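Local coordinates for protein methyltransferase (Thermus thermophilus, PDB 1WS6) that is probably a methyltransferase of Rossmann-like fold that transfers a methyl group from S-adenosylmethionine to its substrate, at residues R42-D47 and G63-L68. Residues are numbered along the deposited sequence; the frame is centred on the assembly and turned at random.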
ATOM      1  N   ARG A  42       1.479  -8.402 -13.298  1.00 32.51           N
ATOM      2  CA  ARG A  42       1.146  -7.231 -12.496  1.00 28.81           C
ATOM      3  C   ARG A  42      -0.345  -6.995 -12.394  1.00 27.30           C
ATOM      4  O   ARG A  42      -1.116  -7.918 -12.151  1.00 27.45           O
ATOM      5  CB  ARG A  42       1.814  -5.979 -13.077  1.00 27.62           C
ATOM      6  CG  ARG A  42       3.337  -6.036 -13.099  1.00 27.15           C
ATOM      7  CD  ARG A  42       3.942  -6.102 -11.690  1.00 25.28           C
ATOM      8  NE  ARG A  42       5.400  -6.155 -11.747  1.00 26.80           N
ATOM      9  CZ  ARG A  42       6.109  -7.258 -11.983  1.00 28.89           C
ATOM     10  NH1 ARG A  42       5.498  -8.421 -12.172  1.00 30.19           N
ATOM     11  NH2 ARG A  42       7.432  -7.197 -12.067  1.00 27.64           N
ATOM     12  N   GLY A  43      -0.743  -5.743 -12.581  1.00 27.25           N
ATOM     13  CA  GLY A  43      -2.146  -5.380 -12.488  1.00 26.92           C
ATOM     14  C   GLY A  43      -2.311  -4.081 -11.719  1.00 26.12           C
ATOM     15  O   GLY A  43      -1.369  -3.294 -11.619  1.00 26.94           O
ATOM     16  N   ARG A  44      -3.501  -3.846 -11.177  1.00 24.00           N
ATOM     17  CA  ARG A  44      -3.748  -2.629 -10.419  1.00 22.47           C
ATOM     18  C   ARG A  44      -3.469  -2.830  -8.925  1.00 21.39           C
ATOM     19  O   ARG A  44      -3.880  -3.827  -8.328  1.00 20.34           O
ATOM     20  CB  ARG A  44      -5.183  -2.156 -10.645  1.00 22.02           C
ATOM     21  CG  ARG A  44      -5.481  -1.790 -12.096  1.00 25.24           C
ATOM     22  CD  ARG A  44      -6.250  -0.471 -12.175  1.00 25.32           C
ATOM     23  NE  ARG A  44      -7.424  -0.524 -11.318  1.00 26.81           N
ATOM     24  CZ  ARG A  44      -8.103   0.530 -10.890  1.00 25.29           C
ATOM     25  NH1 ARG A  44      -7.739   1.759 -11.238  1.00 23.79           N
ATOM     26  NH2 ARG A  44      -9.139   0.346 -10.087  1.00 25.43           N
ATOM     27  N   PHE A  45      -2.764  -1.860  -8.343  1.00 19.70           N
ATOM     28  CA  PHE A  45      -2.355  -1.873  -6.941  1.00 16.92           C
ATOM     29  C   PHE A  45      -3.033  -0.721  -6.198  1.00 16.60           C
ATOM     30  O   PHE A  45      -2.976   0.421  -6.633  1.00 18.03           O
ATOM     31  CB  PHE A  45      -0.821  -1.748  -6.888  1.00 13.13           C
ATOM     32  CG  PHE A  45      -0.220  -1.963  -5.520  1.00 10.62           C
ATOM     33  CD1 PHE A  45      -0.193  -0.945  -4.584  1.00  9.19           C
ATOM     34  CD2 PHE A  45       0.346  -3.181  -5.188  1.00 10.62           C
ATOM     35  CE1 PHE A  45       0.389  -1.136  -3.352  1.00  8.99           C
ATOM     36  CE2 PHE A  45       0.933  -3.384  -3.955  1.00  7.32           C
ATOM     37  CZ  PHE A  45       0.956  -2.363  -3.037  1.00 11.08           C
ATOM     38  N   LEU A  46      -3.669  -1.031  -5.075  1.00 17.28           N
ATOM     39  CA  LEU A  46      -4.388  -0.038  -4.278  1.00 18.04           C
ATOM     40  C   LEU A  46      -3.647   0.202  -2.970  1.00 18.59           C
ATOM     41  O   LEU A  46      -3.351  -0.740  -2.235  1.00 19.55           O
ATOM     42  CB  LEU A  46      -5.808  -0.548  -3.974  1.00 17.22           C
ATOM     43  CG  LEU A  46      -6.952   0.420  -3.606  1.00 19.21           C
ATOM     44  CD1 LEU A  46      -7.764  -0.132  -2.440  1.00 12.71           C
ATOM     45  CD2 LEU A  46      -6.393   1.786  -3.253  1.00 17.91           C
ATOM     46  N   ASP A  47      -3.343   1.456  -2.670  1.00 18.81           N
ATOM     47  CA  ASP A  47      -2.633   1.760  -1.432  1.00 21.34           C
ATOM     48  C   ASP A  47      -3.311   2.850  -0.624  1.00 21.69           C
ATOM     49  O   ASP A  47      -2.971   4.026  -0.733  1.00 23.54           O
ATOM     50  CB  ASP A  47      -1.181   2.154  -1.727  1.00 22.64           C
ATOM     51  CG  ASP A  47      -0.416   2.594  -0.473  1.00 26.64           C
ATOM     52  OD1 ASP A  47      -0.819   2.229   0.652  1.00 29.38           O
ATOM     53  OD2 ASP A  47       0.609   3.299  -0.613  1.00 29.08           O
ATOM     54  N   GLY A  63       5.937  -1.509 -12.264  1.00 21.62           N
ATOM     55  CA  GLY A  63       4.994  -1.866 -13.306  1.00 22.51           C
ATOM     56  C   GLY A  63       3.529  -2.000 -12.943  1.00 23.72           C
ATOM     57  O   GLY A  63       2.722  -2.377 -13.792  1.00 25.36           O
ATOM     58  N   TRP A  64       3.169  -1.712 -11.698  1.00 24.11           N
ATOM     59  CA  TRP A  64       1.769  -1.791 -11.289  1.00 23.39           C
ATOM     60  C   TRP A  64       1.071  -0.486 -11.626  1.00 23.48           C
ATOM     61  O   TRP A  64       1.717   0.553 -11.738  1.00 22.02           O
ATOM     62  CB  TRP A  64       1.648  -2.000  -9.783  1.00 23.87           C
ATOM     63  CG  TRP A  64       2.136  -3.308  -9.312  1.00 22.89           C
ATOM     64  CD1 TRP A  64       3.423  -3.657  -9.031  1.00 24.04           C
ATOM     65  CD2 TRP A  64       1.346  -4.477  -9.112  1.00 21.11           C
ATOM     66  NE1 TRP A  64       3.483  -4.984  -8.665  1.00 23.98           N
ATOM     67  CE2 TRP A  64       2.217  -5.508  -8.712  1.00 22.89           C
ATOM     68  CE3 TRP A  64      -0.014  -4.755  -9.240  1.00 20.14           C
ATOM     69  CZ2 TRP A  64       1.768  -6.794  -8.441  1.00 23.19           C
ATOM     70  CZ3 TRP A  64      -0.456  -6.029  -8.971  1.00 21.01           C
ATOM     71  CH2 TRP A  64       0.428  -7.034  -8.577  1.00 20.98           C
ATOM     72  N   GLU A  65      -0.245  -0.548 -11.798  1.00 23.63           N
ATOM     73  CA  GLU A  65      -1.047   0.646 -12.057  1.00 24.72           C
ATOM     74  C   GLU A  65      -1.495   0.997 -10.633  1.00 24.13           C
ATOM     75  O   GLU A  65      -2.463   0.441 -10.112  1.00 22.89           O
ATOM     76  CB  GLU A  65      -2.257   0.306 -12.932  1.00 27.47           C
ATOM     77  CG  GLU A  65      -2.960   1.531 -13.506  1.00 33.66           C
ATOM     78  CD  GLU A  65      -4.271   1.199 -14.214  1.00 35.53           C
ATOM     79  OE1 GLU A  65      -4.296   0.218 -14.993  1.00 36.59           O
ATOM     80  OE2 GLU A  65      -5.267   1.929 -13.995  1.00 33.15           O
ATOM     81  N   ALA A  66      -0.773   1.910 -10.001  1.00 22.02           N
ATOM     82  CA  ALA A  66      -1.046   2.258  -8.618  1.00 19.94           C
ATOM     83  C   ALA A  66      -2.017   3.389  -8.335  1.00 19.01           C
ATOM     84  O   ALA A  66      -2.019   4.417  -8.995  1.00 19.62           O
ATOM     85  CB  ALA A  66       0.273   2.534  -7.905  1.00 19.92           C
ATOM     86  N   VAL A  67      -2.835   3.177  -7.316  1.00 19.45           N
ATOM     87  CA  VAL A  67      -3.801   4.163  -6.869  1.00 20.33           C
ATOM     88  C   VAL A  67      -3.503   4.390  -5.397  1.00 17.98           C
ATOM     89  O   VAL A  67      -3.585   3.471  -4.606  1.00 19.04           O
ATOM     90  CB  VAL A  67      -5.241   3.656  -7.017  1.00 20.21           C
ATOM     91  CG1 VAL A  67      -6.203   4.604  -6.316  1.00 18.31           C
ATOM     92  CG2 VAL A  67      -5.589   3.559  -8.482  1.00 22.17           C
ATOM     93  N   LEU A  68      -3.155   5.616  -5.040  1.00 17.25           N
ATOM     94  CA  LEU A  68      -2.824   5.941  -3.662  1.00 16.58           C
ATOM     95  C   LEU A  68      -3.811   6.930  -3.070  1.00 17.77           C
ATOM     96  O   LEU A  68      -4.022   8.013  -3.620  1.00 17.24           O
ATOM     97  CB  LEU A  68      -1.422   6.535  -3.594  1.00 17.10           C
ATOM     98  CG  LEU A  68      -0.259   5.631  -4.018  1.00 20.92           C
ATOM     99  CD1 LEU A  68      -0.307   5.336  -5.510  1.00 19.28           C
ATOM    100  CD2 LEU A  68       1.046   6.321  -3.661  1.00 22.70           C
TER
HETATM  101  O   HOH W   1      -0.027  -3.335 -14.546  1.00 28.58           O
HETATM  102  O   HOH W   2      -5.938   3.783 -12.297  1.00 43.00           O
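The indole of Trp-64 is gripped on both faces by the segment 42-47. On one face lies Arg-42 CD, 3.5 Å from the centroid of the five-membered ring and 23° off its normal, a CH-pi contact. The bend of the Arg-42 chain at chi2 (-64°) sets CD over that face; the chain crosses the indole at about a right angle, and NE goes on to bond Glu-62 O. From the opposite face Phe-45 presents its edge in a T-shaped pair, its ring centroid 5.6 Å from that of the five-membered ring of Trp-64 and the planes at 67°. An alanine in place of Trp-64 would probably leave the Arg-42 methylene and the Phe-45 edge without the aromatic surface, opening a gap between them.

The backbones of the two segments pair as parallel strands, the axes of 44-47 and 65-68 lying 4.5 Å apart at closest: Glu-65 N donates to Gly-43 O (3.0 Å), Phe-45 N to Glu-65 O, Val-67 N to Phe-45 O (2.8 Å) and Asp-47 N to Val-67 O. On the sheet face of Leu-46 and Val-67, Arg-44 NH1 and Glu-65 OE2 form a long salt bridge (3.7 Å); water 2 also links the two, donating to Glu-65 OE2 and accepting a weak bond from Arg-44 NH1, while Arg-44 NE and NH2 reach Arg-110 O and Glu-109.

The strands belong to a beta-alpha-beta unit of a Rossmann-like sheet: helix 54-61 packs on Phe-45 and Trp-64, and strand 111-116 flanks strand 44-48 on the side away from strand 65-69.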